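Local coordinates for protein manganese-dependent inorganic pyrophosphatase (Methanocaldococcus jannaschii, PDB 2EB0) that hydrolyses inorganic pyrophosphate to two phosphates with the help of two manganese ions per subunit, as a family II pyrophosphatase, at residues F41-K45 against F46-E50; E55-G59 against K60-L64; V278-G282 against N283-L287; K295-V298 against P299-R303. All coordinates share one frame; numbering follows the deposited sequence.

Interaction 1. Residues F41-K45 against F46-E50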
loop_
_atom_site.group_PDB
_atom_site.type_symbol
_atom_site.label_atom_id
_atom_site.label_comp_id
_atom_site.label_asym_id
_atom_site.label_seq_id
_atom_site.Cartn_x
_atom_site.Cartn_y
_atom_site.Cartn_z
ATOM N N PHE B 41 -12.972 -21.529 19.141
ATOM C CA PHE B 41 -13.442 -21.092 20.446
ATOM C C PHE B 41 -14.183 -19.757 20.326
ATOM O O PHE B 41 -15.314 -19.615 20.800
ATOM C CB PHE B 41 -12.235 -20.960 21.383
ATOM C CG PHE B 41 -12.501 -20.159 22.628
ATOM C CD1 PHE B 41 -13.473 -20.557 23.538
ATOM C CD2 PHE B 41 -11.747 -19.020 22.904
ATOM C CE1 PHE B 41 -13.694 -19.836 24.710
ATOM C CE2 PHE B 41 -11.955 -18.294 24.065
ATOM C CZ PHE B 41 -12.930 -18.699 24.974
ATOM N N VAL B 42 -13.545 -18.791 19.673
ATOM C CA VAL B 42 -14.124 -17.465 19.490
ATOM C C VAL B 42 -15.425 -17.488 18.680
ATOM O O VAL B 42 -16.390 -16.800 19.028
ATOM C CB VAL B 42 -13.084 -16.504 18.832
ATOM C CG1 VAL B 42 -13.739 -15.211 18.397
ATOM C CG2 VAL B 42 -11.980 -16.199 19.821
ATOM N N LEU B 43 -15.460 -18.281 17.614
ATOM C CA LEU B 43 -16.663 -18.380 16.787
ATOM C C LEU B 43 -17.813 -18.974 17.591
ATOM O O LEU B 43 -18.917 -18.420 17.628
ATOM C CB LEU B 43 -16.406 -19.257 15.565
ATOM C CG LEU B 43 -15.353 -18.765 14.573
ATOM C CD1 LEU B 43 -15.298 -19.729 13.408
ATOM C CD2 LEU B 43 -15.697 -17.360 14.104
ATOM N N ARG B 44 -17.556 -20.110 18.225
ATOM C CA ARG B 44 -18.575 -20.751 19.041
ATOM C C ARG B 44 -19.066 -19.771 20.117
ATOM O O ARG B 44 -20.259 -19.665 20.385
ATOM C CB ARG B 44 -18.008 -22.005 19.711
ATOM C CG ARG B 44 -18.921 -22.590 20.786
ATOM C CD ARG B 44 -18.365 -23.867 21.397
ATOM N NE ARG B 44 -18.473 -25.010 20.497
ATOM C CZ ARG B 44 -17.494 -25.449 19.714
ATOM N NH1 ARG B 44 -16.312 -24.841 19.714
ATOM N NH2 ARG B 44 -17.698 -26.504 18.933
ATOM N N LYS B 45 -18.135 -19.041 20.715
ATOM C CA LYS B 45 -18.484 -18.103 21.770
ATOM C C LYS B 45 -19.528 -17.077 21.360
ATOM O O LYS B 45 -20.475 -16.831 22.099
ATOM C CB LYS B 45 -17.231 -17.385 22.273
ATOM C CG LYS B 45 -17.480 -16.447 23.438
ATOM C CD LYS B 45 -16.160 -16.018 24.054
ATOM C CE LYS B 45 -16.360 -15.240 25.343
ATOM N NZ LYS B 45 -16.801 -13.850 25.098
ATOM N N PHE B 46 -19.374 -16.484 20.180
ATOM C CA PHE B 46 -20.328 -15.475 19.753
ATOM C C PHE B 46 -21.403 -15.955 18.806
ATOM O O PHE B 46 -22.071 -15.149 18.170
ATOM C CB PHE B 46 -19.587 -14.273 19.165
ATOM C CG PHE B 46 -18.670 -13.622 20.146
ATOM C CD1 PHE B 46 -17.316 -13.924 20.156
ATOM C CD2 PHE B 46 -19.175 -12.759 21.118
ATOM C CE1 PHE B 46 -16.469 -13.375 21.126
ATOM C CE2 PHE B 46 -18.341 -12.210 22.085
ATOM C CZ PHE B 46 -16.982 -12.517 22.091
ATOM N N GLY B 47 -21.575 -17.272 18.734
ATOM C CA GLY B 47 -22.591 -17.850 17.872
ATOM C C GLY B 47 -22.485 -17.420 16.426
ATOM O O GLY B 47 -23.487 -17.117 15.791
ATOM N N VAL B 48 -21.265 -17.400 15.907
ATOM C CA VAL B 48 -21.012 -17.014 14.527
ATOM C C VAL B 48 -20.572 -18.226 13.712
ATOM O O VAL B 48 -19.729 -18.999 14.146
ATOM C CB VAL B 48 -19.914 -15.915 14.458
ATOM C CG1 VAL B 48 -19.553 -15.608 13.002
ATOM C CG2 VAL B 48 -20.417 -14.640 15.158
ATOM N N MET B 49 -21.148 -18.385 12.530
ATOM C CA MET B 49 -20.811 -19.508 11.654
ATOM C C MET B 49 -19.443 -19.347 10.997
ATOM O O MET B 49 -19.021 -18.234 10.675
ATOM C CB MET B 49 -21.879 -19.666 10.570
ATOM C CG MET B 49 -23.304 -19.786 11.113
ATOM S SD MET B 49 -23.515 -21.141 12.302
ATOM C CE MET B 49 -23.441 -20.233 13.866
ATOM N N GLU B 50 -18.759 -20.469 10.808
ATOM C CA GLU B 50 -17.441 -20.505 10.182
ATOM C C GLU B 50 -17.544 -20.210 8.682
ATOM O O GLU B 50 -18.306 -20.857 7.979
ATOM C CB GLU B 50 -16.830 -21.890 10.378
ATOM C CG GLU B 50 -15.441 -22.058 9.810
ATOM C CD GLU B 50 -15.025 -23.517 9.738
ATOM O OE1 GLU B 50 -13.820 -23.787 9.530
ATOM O OE2 GLU B 50 -15.906 -24.394 9.881
#
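One face of the Phe46 ring is covered by the aliphatic chain of Lys45, whose CG stands 4.1 Å from the Phe46 centroid and only 15° off the ring normal, a CH-pi contact displaced somewhat toward the rim. The two side chains run side by side in the same direction. With CG anti to the backbone N (chi1 -176°), Lys45 stays extended along the ring as far as CE and turns only at its last torsion, leaving NZ 3.3 Å from Phe46 CZ. Val42 reaches the same ring obliquely, its CG1 lying 4.2 Å from Phe46 CD1.

The helix ends here in a Schellman motif. Val48 N bonds to Leu43 O at 3.1 Å and is almost straight at 174°, while Gly47 N bonds to Arg44 O at 3.2 Å. Gly47 is the C-prime residue, with the positive phi that favours glycine. Phe46 N still makes a helical bond to Val42 O, 3.2 Å long. Once the chain has turned back, Leu43 CD1 packs 4.0 Å from Glu50 CB. Replacing Phe46 by an alanine removes the ring, which would probably leave the Lys45 methylenes without their aromatic partner and that chain freer to turn.

Helix 37-45 thus passes into the loop leading to strand 52-53 in the DHH domain. Phe179 of helix 176-188 makes a cation-pi contact with Lys45 and also touches Phe46; Val42 and Val48 rest on Leu139 of helix 134-148; and Leu43 packs on Ile15 of helix 12-25.

Interaction 2. Residues E55-G59 against K60-L64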
loop_
_atom_site.group_PDB
_atom_site.type_symbol
_atom_site.label_atom_id
_atom_site.label_comp_id
_atom_site.label_asym_id
_atom_site.label_seq_id
_atom_site.Cartn_x
_atom_site.Cartn_y
_atom_site.Cartn_z
ATOM N N GLU B 55 -10.353 -21.886 -2.604
ATOM C CA GLU B 55 -8.952 -22.108 -2.937
ATOM C C GLU B 55 -8.500 -21.415 -4.210
ATOM O O GLU B 55 -7.306 -21.191 -4.410
ATOM C CB GLU B 55 -8.699 -23.609 -3.071
ATOM C CG GLU B 55 -9.045 -24.406 -1.827
ATOM C CD GLU B 55 -9.747 -25.713 -2.145
ATOM O OE1 GLU B 55 -9.189 -26.522 -2.918
ATOM O OE2 GLU B 55 -10.860 -25.926 -1.618
ATOM N N SER B 56 -9.449 -21.084 -5.074
ATOM C CA SER B 56 -9.122 -20.444 -6.336
ATOM C C SER B 56 -9.805 -19.092 -6.484
ATOM O O SER B 56 -10.986 -18.947 -6.184
ATOM C CB SER B 56 -9.523 -21.364 -7.495
ATOM O OG SER B 56 -9.357 -20.717 -8.740
ATOM N N ALA B 57 -9.053 -18.103 -6.956
ATOM C CA ALA B 57 -9.594 -16.765 -7.128
ATOM C C ALA B 57 -10.152 -16.573 -8.527
ATOM O O ALA B 57 -10.827 -15.580 -8.797
ATOM C CB ALA B 57 -8.514 -15.732 -6.862
ATOM N N LYS B 58 -9.875 -17.522 -9.416
ATOM C CA LYS B 58 -10.342 -17.420 -10.797
ATOM C C LYS B 58 -11.829 -17.098 -10.923
ATOM O O LYS B 58 -12.675 -17.790 -10.362
ATOM C CB LYS B 58 -10.035 -18.710 -11.559
ATOM C CG LYS B 58 -10.249 -18.591 -13.058
ATOM C CD LYS B 58 -9.816 -19.852 -13.788
ATOM C CE LYS B 58 -9.977 -19.690 -15.288
ATOM N NZ LYS B 58 -11.360 -19.278 -15.666
ATOM N N GLY B 59 -12.136 -16.037 -11.660
ATOM C CA GLY B 59 -13.519 -15.647 -11.862
ATOM C C GLY B 59 -14.180 -15.014 -10.654
ATOM O O GLY B 59 -15.391 -14.772 -10.658
ATOM N N LYS B 60 -13.389 -14.738 -9.621
ATOM C CA LYS B 60 -13.911 -14.131 -8.402
ATOM C C LYS B 60 -13.433 -12.695 -8.206
ATOM O O LYS B 60 -12.361 -12.318 -8.680
ATOM C CB LYS B 60 -13.474 -14.945 -7.175
ATOM C CG LYS B 60 -13.976 -16.374 -7.126
ATOM C CD LYS B 60 -13.518 -17.071 -5.843
ATOM C CE LYS B 60 -14.139 -18.463 -5.696
ATOM N NZ LYS B 60 -13.737 -19.396 -6.785
ATOM N N GLU B 61 -14.239 -11.891 -7.519
ATOM C CA GLU B 61 -13.825 -10.531 -7.207
ATOM C C GLU B 61 -13.319 -10.650 -5.776
ATOM O O GLU B 61 -14.071 -11.016 -4.861
ATOM C CB GLU B 61 -14.988 -9.548 -7.297
ATOM C CG GLU B 61 -15.299 -9.103 -8.718
ATOM C CD GLU B 61 -16.300 -7.964 -8.760
ATOM O OE1 GLU B 61 -16.639 -7.501 -9.872
ATOM O OE2 GLU B 61 -16.747 -7.530 -7.678
ATOM N N ILE B 62 -12.044 -10.348 -5.587
ATOM C CA ILE B 62 -11.421 -10.496 -4.288
ATOM C C ILE B 62 -11.097 -9.236 -3.495
ATOM O O ILE B 62 -10.669 -8.212 -4.037
ATOM C CB ILE B 62 -10.120 -11.301 -4.427
ATOM C CG1 ILE B 62 -10.405 -12.650 -5.096
ATOM C CG2 ILE B 62 -9.472 -11.481 -3.069
ATOM C CD1 ILE B 62 -11.246 -13.605 -4.262
ATOM N N ILE B 63 -11.323 -9.342 -2.193
ATOM C CA ILE B 63 -11.010 -8.294 -1.242
ATOM C C ILE B 63 -10.187 -9.024 -0.185
ATOM O O ILE B 63 -10.707 -9.875 0.551
ATOM C CB ILE B 63 -12.260 -7.700 -0.575
ATOM C CG1 ILE B 63 -13.000 -6.798 -1.564
ATOM C CG2 ILE B 63 -11.853 -6.907 0.651
ATOM C CD1 ILE B 63 -14.245 -6.157 -1.006
ATOM N N LEU B 64 -8.900 -8.704 -0.130
ATOM C CA LEU B 64 -8.003 -9.341 0.819
ATOM C C LEU B 64 -7.936 -8.583 2.132
ATOM O O LEU B 64 -7.907 -7.357 2.144
ATOM C CB LEU B 64 -6.601 -9.433 0.228
ATOM C CG LEU B 64 -6.483 -10.165 -1.110
ATOM C CD1 LEU B 64 -5.039 -10.088 -1.600
ATOM C CD2 LEU B 64 -6.922 -11.620 -0.944
#
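Lys60 closes a type II beta turn that starts at Ala57 and delivers the chain into strand 61-65 of the parallel DHH-domain sheet. Its backbone N donates to Ala57 O at 2.8 Å, and Gly59 occupies the third turn position with a positive phi, which favours glycine. The same lysine then folds its side chain back over the incoming arm. CG lies anti to the carbonyl carbon (chi1 -62°), the chain stays extended through the next two torsions, and a bend at chi4 (63°) brings the ammonium group to Ser56 O. On the way CB passes 3.2 Å from Ala57 O, and CD comes equally near Ser56 O. One residue thus grips two successive carbonyls, one through its main chain and the other through its side chain. A leucine in place of Lys60 would probably leave Ser56 O without its ammonium partner and the arm before the turn less firmly tied to the strand.

Asp76 holds that arm as well, accepting bonds from Ser56 OG and Ala57 N, while Lys58 N makes a weak bond to Ser56 OG. Farther along the strand, Ile62 points toward the turn segment from CA, and its CG1 lies 4.0 Å from Ala57 CB; both residues pack on Phe74. The ammonium bond measures 2.9 Å from Lys60 NZ to Ser56 O, with the donor tilted 29° from the carbonyl plane.

Interaction 3. Residues V278-G282 against N283-L287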
loop_
_atom_site.group_PDB
_atom_site.type_symbol
_atom_site.label_atom_id
_atom_site.label_comp_id
_atom_site.label_asym_id
_atom_site.label_seq_id
_atom_site.Cartn_x
_atom_site.Cartn_y
_atom_site.Cartn_z
ATOM N N VAL B 278 23.543 -11.176 15.813
ATOM C CA VAL B 278 23.814 -12.218 16.797
ATOM C C VAL B 278 24.187 -13.549 16.144
ATOM O O VAL B 278 23.521 -14.003 15.211
ATOM C CB VAL B 278 22.585 -12.428 17.733
ATOM C CG1 VAL B 278 21.376 -12.866 16.931
ATOM C CG2 VAL B 278 22.913 -13.449 18.810
ATOM N N LYS B 279 25.262 -14.164 16.632
ATOM C CA LYS B 279 25.707 -15.451 16.102
ATOM C C LYS B 279 24.911 -16.551 16.798
ATOM O O LYS B 279 24.686 -16.491 18.009
ATOM C CB LYS B 279 27.200 -15.660 16.359
ATOM C CG LYS B 279 27.820 -16.728 15.467
ATOM C CD LYS B 279 29.119 -17.278 16.039
ATOM C CE LYS B 279 28.858 -18.140 17.268
ATOM N NZ LYS B 279 30.102 -18.766 17.795
ATOM N N VAL B 280 24.488 -17.554 16.036
ATOM C CA VAL B 280 23.699 -18.652 16.592
ATOM C C VAL B 280 24.526 -19.819 17.139
ATOM O O VAL B 280 25.420 -20.345 16.468
ATOM C CB VAL B 280 22.718 -19.221 15.544
ATOM C CG1 VAL B 280 21.812 -20.253 16.200
ATOM C CG2 VAL B 280 21.897 -18.100 14.924
ATOM N N GLU B 281 24.216 -20.217 18.368
ATOM C CA GLU B 281 24.894 -21.334 19.012
ATOM C C GLU B 281 23.949 -22.528 18.916
ATOM O O GLU B 281 22.906 -22.568 19.578
ATOM C CB GLU B 281 25.193 -21.000 20.476
ATOM C CG GLU B 281 25.843 -22.128 21.264
ATOM C CD GLU B 281 26.298 -21.689 22.646
ATOM O OE1 GLU B 281 26.717 -22.558 23.440
ATOM O OE2 GLU B 281 26.244 -20.474 22.939
ATOM N N GLY B 282 24.316 -23.495 18.082
ATOM C CA GLY B 282 23.471 -24.657 17.886
ATOM C C GLY B 282 22.589 -24.370 16.687
ATOM O O GLY B 282 23.082 -23.905 15.660
ATOM N N ASN B 283 21.291 -24.634 16.797
ATOM C CA ASN B 283 20.389 -24.361 15.681
ATOM C C ASN B 283 19.302 -23.349 16.064
ATOM O O ASN B 283 18.364 -23.113 15.300
ATOM C CB ASN B 283 19.757 -25.660 15.184
ATOM C CG ASN B 283 19.175 -26.490 16.305
ATOM O OD1 ASN B 283 18.704 -27.605 16.087
ATOM N ND2 ASN B 283 19.204 -25.951 17.518
ATOM N N SER B 284 19.438 -22.748 17.243
ATOM C CA SER B 284 18.466 -21.766 17.710
ATOM C C SER B 284 19.080 -20.704 18.623
ATOM O O SER B 284 20.236 -20.804 19.033
ATOM C CB SER B 284 17.318 -22.468 18.447
ATOM O OG SER B 284 17.766 -23.064 19.653
ATOM N N VAL B 285 18.288 -19.682 18.929
ATOM C CA VAL B 285 18.711 -18.592 19.801
ATOM C C VAL B 285 17.464 -17.947 20.392
ATOM O O VAL B 285 16.431 -17.850 19.726
ATOM C CB VAL B 285 19.498 -17.492 19.031
ATOM C CG1 VAL B 285 20.862 -17.999 18.630
ATOM C CG2 VAL B 285 18.722 -17.065 17.801
ATOM N N PHE B 286 17.555 -17.505 21.640
ATOM C CA PHE B 286 16.418 -16.856 22.270
ATOM C C PHE B 286 16.485 -15.364 21.984
ATOM O O PHE B 286 17.486 -14.719 22.285
ATOM C CB PHE B 286 16.427 -17.062 23.779
ATOM C CG PHE B 286 15.188 -16.556 24.454
ATOM C CD1 PHE B 286 13.966 -17.204 24.265
ATOM C CD2 PHE B 286 15.229 -15.428 25.262
ATOM C CE1 PHE B 286 12.804 -16.731 24.873
ATOM C CE2 PHE B 286 14.071 -14.946 25.876
ATOM C CZ PHE B 286 12.855 -15.600 25.680
ATOM N N LEU B 287 15.424 -14.821 21.397
ATOM C CA LEU B 287 15.390 -13.399 21.096
ATOM C C LEU B 287 14.567 -12.679 22.161
ATOM O O LEU B 287 13.338 -12.826 22.237
ATOM C CB LEU B 287 14.796 -13.169 19.704
ATOM C CG LEU B 287 15.599 -13.807 18.566
ATOM C CD1 LEU B 287 14.910 -13.569 17.241
ATOM C CD2 LEU B 287 16.999 -13.222 18.541
#
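Apolar contact comes first: Val280 CG1 and Val285 CG1 meet at 3.4 Å, tighter than usual for two methyl groups, and the two side chains cross at about a right angle. In Val285, CG1 lies anti to the carbonyl carbon (chi1 -71°), and it is this branch that meets Val280, also approaching Val280 CA at 3.6 Å. Val280 CG1 touches Ser284 O at 3.3 Å. Both valines pack on Phe272 of helix 269-275, which adds an aromatic partner to the pair.

No hydrogen bond joins the two segments; several of their polar groups bond to other parts of the fold. Val280 N donates to Glu273 OE1, and Gly282 O receives a weak bond from Lys269 NZ. Asn283 and Val285 form backbone bonds with Val265 and Ala263, placing strand 284-287 against strand 260-267 at an edge of the mixed DHHA2 sheet.

Backbone conformation forms a third group. Gly282 has phi 93° and psi -133°, angles at which a CB would collide with Asn283 N and with the carbonyl O of Glu281. Chemically, this surface bend is held across itself by methyl packing, with a glycine permitting the turn, while hydrogen bonds tie it to the neighbouring helix and strand.

Interaction 4. Residues K295-V298 against P299-R303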
loop_
_atom_site.group_PDB
_atom_site.type_symbol
_atom_site.label_atom_id
_atom_site.label_comp_id
_atom_site.label_asym_id
_atom_site.label_seq_id
_atom_site.Cartn_x
_atom_site.Cartn_y
_atom_site.Cartn_z
ATOM N N LYS B 295 6.701 -7.176 13.072
ATOM C CA LYS B 295 7.384 -5.973 13.502
ATOM C C LYS B 295 8.817 -6.161 13.990
ATOM O O LYS B 295 9.624 -5.240 13.912
ATOM C CB LYS B 295 6.550 -5.296 14.589
ATOM C CG LYS B 295 7.038 -3.925 15.009
ATOM C CD LYS B 295 5.982 -3.229 15.852
ATOM C CE LYS B 295 6.342 -1.773 16.110
ATOM N NZ LYS B 295 5.216 -1.059 16.775
ATOM N N GLN B 296 9.139 -7.359 14.462
ATOM C CA GLN B 296 10.463 -7.619 14.989
ATOM C C GLN B 296 11.294 -8.650 14.226
ATOM O O GLN B 296 12.524 -8.661 14.339
ATOM C CB GLN B 296 10.329 -8.038 16.452
ATOM C CG GLN B 296 9.694 -6.953 17.312
ATOM C CD GLN B 296 9.417 -7.406 18.736
ATOM O OE1 GLN B 296 8.468 -8.147 18.986
ATOM N NE2 GLN B 296 10.251 -6.965 19.674
ATOM N N VAL B 297 10.641 -9.503 13.441
ATOM C CA VAL B 297 11.367 -10.533 12.705
ATOM C C VAL B 297 11.477 -10.290 11.198
ATOM O O VAL B 297 12.555 -10.422 10.617
ATOM C CB VAL B 297 10.731 -11.922 12.940
ATOM C CG1 VAL B 297 11.495 -12.981 12.158
ATOM C CG2 VAL B 297 10.730 -12.245 14.427
ATOM N N VAL B 298 10.372 -9.936 10.560
ATOM C CA VAL B 298 10.387 -9.703 9.124
ATOM C C VAL B 298 11.232 -8.494 8.688
ATOM O O VAL B 298 12.072 -8.607 7.790
ATOM C CB VAL B 298 8.939 -9.555 8.585
ATOM C CG1 VAL B 298 8.948 -9.245 7.096
ATOM C CG2 VAL B 298 8.161 -10.842 8.845
ATOM N N PRO B 299 11.049 -7.335 9.338
ATOM C CA PRO B 299 11.816 -6.144 8.960
ATOM C C PRO B 299 13.332 -6.296 8.862
ATOM O O PRO B 299 13.919 -5.973 7.829
ATOM C CB PRO B 299 11.393 -5.113 10.009
ATOM C CG PRO B 299 9.990 -5.532 10.328
ATOM C CD PRO B 299 10.126 -7.031 10.441
ATOM N N PRO B 300 13.991 -6.776 9.933
ATOM C CA PRO B 300 15.449 -6.938 9.893
ATOM C C PRO B 300 15.895 -8.046 8.951
ATOM O O PRO B 300 16.967 -7.971 8.352
ATOM C CB PRO B 300 15.799 -7.244 11.345
ATOM C CG PRO B 300 14.622 -8.035 11.789
ATOM C CD PRO B 300 13.456 -7.240 11.224
ATOM N N LEU B 301 15.057 -9.068 8.821
ATOM C CA LEU B 301 15.359 -10.199 7.964
ATOM C C LEU B 301 15.221 -9.833 6.479
ATOM O O LEU B 301 16.119 -10.120 5.681
ATOM C CB LEU B 301 14.447 -11.369 8.324
ATOM C CG LEU B 301 14.935 -12.777 7.994
ATOM C CD1 LEU B 301 16.275 -13.056 8.700
ATOM C CD2 LEU B 301 13.869 -13.784 8.457
ATOM N N GLU B 302 14.114 -9.201 6.095
ATOM C CA GLU B 302 13.975 -8.826 4.689
ATOM C C GLU B 302 14.956 -7.719 4.327
ATOM O O GLU B 302 15.367 -7.605 3.178
ATOM C CB GLU B 302 12.559 -8.367 4.351
ATOM C CG GLU B 302 12.464 -7.788 2.946
ATOM C CD GLU B 302 11.040 -7.509 2.507
ATOM O OE1 GLU B 302 10.254 -6.986 3.326
ATOM O OE2 GLU B 302 10.716 -7.806 1.333
ATOM N N ARG B 303 15.324 -6.894 5.302
ATOM C CA ARG B 303 16.275 -5.831 5.033
ATOM C C ARG B 303 17.641 -6.446 4.802
ATOM O O ARG B 303 18.392 -5.991 3.944
ATOM C CB ARG B 303 16.338 -4.830 6.187
ATOM C CG ARG B 303 15.339 -3.692 6.060
ATOM C CD ARG B 303 15.775 -2.490 6.883
ATOM N NE ARG B 303 15.789 -2.787 8.310
ATOM C CZ ARG B 303 14.697 -2.891 9.061
ATOM N NH1 ARG B 303 13.497 -2.716 8.517
ATOM N NH2 ARG B 303 14.802 -3.176 10.354
#
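Val298 and Pro299 meet in the C-terminal helix 293-306 of the DHHA2 domain, where a wider pi-type turn at 295-297 leads into a proline kink. Val298 CB lies 3.4 Å from Pro299 CD, a closeness set largely by their peptide link. The Pro299 ring takes the place of an amide hydrogen, and its CG rests 3.6 Å from Lys295 O. Pro300 repeats the pattern: it too has no N-H to offer the preceding turn, and its CG approaches Gln296 O at 3.4 Å.

Beyond the prolines helical bonding recovers, weakly at first in the bond from Leu301 N to Val297 O. With CG1 anti to the backbone N (chi1 177°), Val298 brings that methyl to 3.6 Å from Pro299 N. Its side chain packs on Phe206, Phe208 and Ile215 of the sheet. Thr96 of the second subunit touches Val298, and Glu97 of that subunit packs on Pro299, so the kinked helix takes part in the dimer contact. Pro299 O sits over the centre of one face of the Arg303 guanidinium, 3.3 Å from its plane. Regular bonding is plain at Glu302, whose N donates to Val298 O at 2.7 Å with an N-H...O angle of 176°.

All four contacts are local and follow one another along the chain, each bending a backbone path differently. Interactions 1 and 2 belong to the DHH domain, their centres 25 Å apart; interactions 3 and 4 belong to the DHHA2 domain, 16 Å apart between centres and about 5 Å at their nearest atoms, without touching. Two manganese ions are held by His7, Asp11 and Asp66, and by Asp13, Asp66, His88 and Asp147. Interaction 1 approaches them from the DHH side, with the Val42 side chain about 13 Å from a manganese ion, and interaction 4 from the DHHA2 side, with that of Lys295 about 11 Å away. Interaction 3 lies far from the metals.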